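Secreted effector protein sseI (Salmonella enterica subsp. enterica serovar Typhimurium, PDB 4G29) is a virulence factor delivered into host cells, whose catalytic domain belongs to the cysteine protease superfamily and probably acts as a papain-like hydrolase or a related enzyme. Local coordinates at residues H80-G85 against D91-V96. Numbering follows the deposited sequence.
Sequences HFAVVG and DYVFDV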
loop_
_atom_site.group_PDB
_atom_site.type_symbol
_atom_site.label_atom_id
_atom_site.label_comp_id
_atom_site.label_asym_id
_atom_site.label_seq_id
_atom_site.Cartn_x
_atom_site.Cartn_y
_atom_site.Cartn_z
ATOM N N HIS A 80 0.024 5.204 3.970
ATOM C CA HIS A 80 -0.617 3.941 3.715
ATOM C C HIS A 80 0.460 2.838 3.789
ATOM O O HIS A 80 1.658 3.113 3.699
ATOM C CB HIS A 80 -1.289 3.923 2.338
ATOM C CG HIS A 80 -2.205 2.755 2.118
ATOM N ND1 HIS A 80 -3.292 2.491 2.925
ATOM C CD2 HIS A 80 -2.187 1.774 1.180
ATOM C CE1 HIS A 80 -3.897 1.403 2.489
ATOM N NE2 HIS A 80 -3.233 0.936 1.441
ATOM N N PHE A 81 -0.002 1.631 4.006
ATOM C CA PHE A 81 0.871 0.453 4.173
ATOM C C PHE A 81 0.325 -0.768 3.472
ATOM O O PHE A 81 -0.875 -1.072 3.540
ATOM C CB PHE A 81 1.132 0.145 5.649
ATOM C CG PHE A 81 1.767 1.296 6.382
ATOM C CD1 PHE A 81 3.123 1.468 6.359
ATOM C CD2 PHE A 81 0.992 2.184 7.079
ATOM C CE1 PHE A 81 3.694 2.521 6.976
ATOM C CE2 PHE A 81 1.603 3.255 7.710
ATOM C CZ PHE A 81 2.918 3.411 7.637
ATOM N N ALA A 82 1.214 -1.511 2.834
ATOM C CA ALA A 82 0.831 -2.757 2.210
ATOM C C ALA A 82 1.932 -3.792 2.526
ATOM O O ALA A 82 2.983 -3.421 3.040
ATOM C CB ALA A 82 0.657 -2.593 0.669
ATOM N N VAL A 83 1.722 -5.024 2.125
ATOM C CA VAL A 83 2.731 -6.090 2.354
ATOM C C VAL A 83 3.068 -6.751 1.019
ATOM O O VAL A 83 2.173 -7.019 0.216
ATOM C CB VAL A 83 2.252 -7.111 3.422
ATOM C CG1 VAL A 83 3.350 -8.079 3.799
ATOM C CG2 VAL A 83 1.716 -6.403 4.708
ATOM N N VAL A 84 4.357 -6.965 0.779
ATOM C CA VAL A 84 4.856 -7.494 -0.484
ATOM C C VAL A 84 5.553 -8.824 -0.212
ATOM O O VAL A 84 6.274 -8.994 0.797
ATOM C CB VAL A 84 5.918 -6.557 -1.089
ATOM C CG1 VAL A 84 6.200 -6.936 -2.533
ATOM C CG2 VAL A 84 5.550 -5.115 -0.909
ATOM N N GLY A 85 5.365 -9.781 -1.109
ATOM C CA GLY A 85 6.057 -11.061 -0.972
ATOM C C GLY A 85 6.278 -11.742 -2.305
ATOM O O GLY A 85 5.546 -11.516 -3.279
ATOM N N ASP A 91 6.859 -10.893 -7.389
ATOM C CA ASP A 91 6.320 -10.170 -6.222
ATOM C C ASP A 91 4.815 -9.951 -6.344
ATOM O O ASP A 91 4.310 -9.611 -7.409
ATOM C CB ASP A 91 7.021 -8.832 -6.078
ATOM C CG ASP A 91 8.410 -8.940 -5.397
ATOM O OD1 ASP A 91 8.765 -10.028 -4.898
ATOM O OD2 ASP A 91 9.151 -7.906 -5.355
ATOM N N TYR A 92 4.113 -10.156 -5.224
ATOM C CA TYR A 92 2.702 -9.801 -5.061
ATOM C C TYR A 92 2.519 -8.839 -3.871
ATOM O O TYR A 92 3.244 -8.910 -2.884
ATOM C CB TYR A 92 1.897 -11.104 -4.861
ATOM C CG TYR A 92 1.992 -11.970 -6.085
ATOM C CD1 TYR A 92 1.122 -11.799 -7.159
ATOM C CD2 TYR A 92 3.035 -12.868 -6.222
ATOM C CE1 TYR A 92 1.230 -12.593 -8.285
ATOM C CE2 TYR A 92 3.161 -13.631 -7.331
ATOM C CZ TYR A 92 2.253 -13.486 -8.372
ATOM O OH TYR A 92 2.356 -14.259 -9.521
ATOM N N VAL A 93 1.559 -7.950 -4.008
ATOM C CA VAL A 93 1.231 -6.976 -2.994
ATOM C C VAL A 93 -0.162 -7.312 -2.489
ATOM O O VAL A 93 -1.107 -7.372 -3.261
ATOM C CB VAL A 93 1.272 -5.556 -3.515
ATOM C CG1 VAL A 93 1.048 -4.562 -2.373
ATOM C CG2 VAL A 93 2.644 -5.274 -4.190
ATOM N N PHE A 94 -0.249 -7.575 -1.192
ATOM C CA PHE A 94 -1.509 -7.653 -0.464
ATOM C C PHE A 94 -1.768 -6.270 0.134
ATOM O O PHE A 94 -1.007 -5.769 1.007
ATOM C CB PHE A 94 -1.424 -8.719 0.622
ATOM C CG PHE A 94 -1.579 -10.142 0.143
ATOM C CD1 PHE A 94 -0.659 -10.732 -0.716
ATOM C CD2 PHE A 94 -2.574 -10.953 0.709
ATOM C CE1 PHE A 94 -0.790 -12.093 -1.109
ATOM C CE2 PHE A 94 -2.691 -12.253 0.376
ATOM C CZ PHE A 94 -1.817 -12.845 -0.572
ATOM N N ASP A 95 -2.833 -5.638 -0.331
ATOM C CA ASP A 95 -3.201 -4.311 0.120
ATOM C C ASP A 95 -4.694 -4.311 0.383
ATOM O O ASP A 95 -5.484 -3.729 -0.370
ATOM C CB ASP A 95 -2.791 -3.289 -0.958
ATOM C CG ASP A 95 -3.029 -1.829 -0.558
ATOM O OD1 ASP A 95 -3.507 -1.570 0.553
ATOM O OD2 ASP A 95 -2.716 -0.949 -1.411
ATOM N N VAL A 96 -5.057 -5.010 1.448
ATOM C CA VAL A 96 -6.443 -5.287 1.773
ATOM C C VAL A 96 -7.208 -4.104 2.416
ATOM O O VAL A 96 -8.389 -4.235 2.681
ATOM C CB VAL A 96 -6.628 -6.593 2.581
ATOM C CG1 VAL A 96 -5.929 -7.811 1.891
ATOM C CG2 VAL A 96 -6.098 -6.477 4.002
HETATM O O HOH W 1 -3.462 -2.429 3.151
#
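His80 NE2 donates a hydrogen bond to Asp95 OD1 over 2.7 Å, entering on the syn side of the carboxylate, whose plane is turned 42° from that of the imidazole. The carboxylate meets the ring at its edge. On both residues CG stands anti to the backbone N (chi1 -168° in His80, -176° in Asp95), which lets imidazole and carboxylate meet from opposite directions. A water bridges Asp95 OD1 and Phe81 O. Next to this pair, Ala82 CB packs against Val93 CG1 (3.6 Å) and lies beside Asp95 CB. The strands form an antiparallel hairpin in the central sheet of a papain-like fold; Cys42, at the start of helix 42-55, touches His80, and the three residues have a geometry consistent with the Cys-His-Asp triad of papain-like enzymes. Val83 and Phe94 exchange two backbone hydrogen bonds, Val83 N to Phe94 O 3.0 Å and Phe94 N to Val83 O 2.9 Å, and Gly85 and Tyr92 do likewise. Between them Val84 and Val93 form a non-hydrogen-bonded pair, CA to CA 4.4 Å. Further out, Gln100 bonds His80 ND1, while Tyr124 and Trp120 hold Asp95 OD2, probably fixing the carboxylate's rotation. At the far end Asp91 forms a salt bridge with Arg62 of strand 61-69.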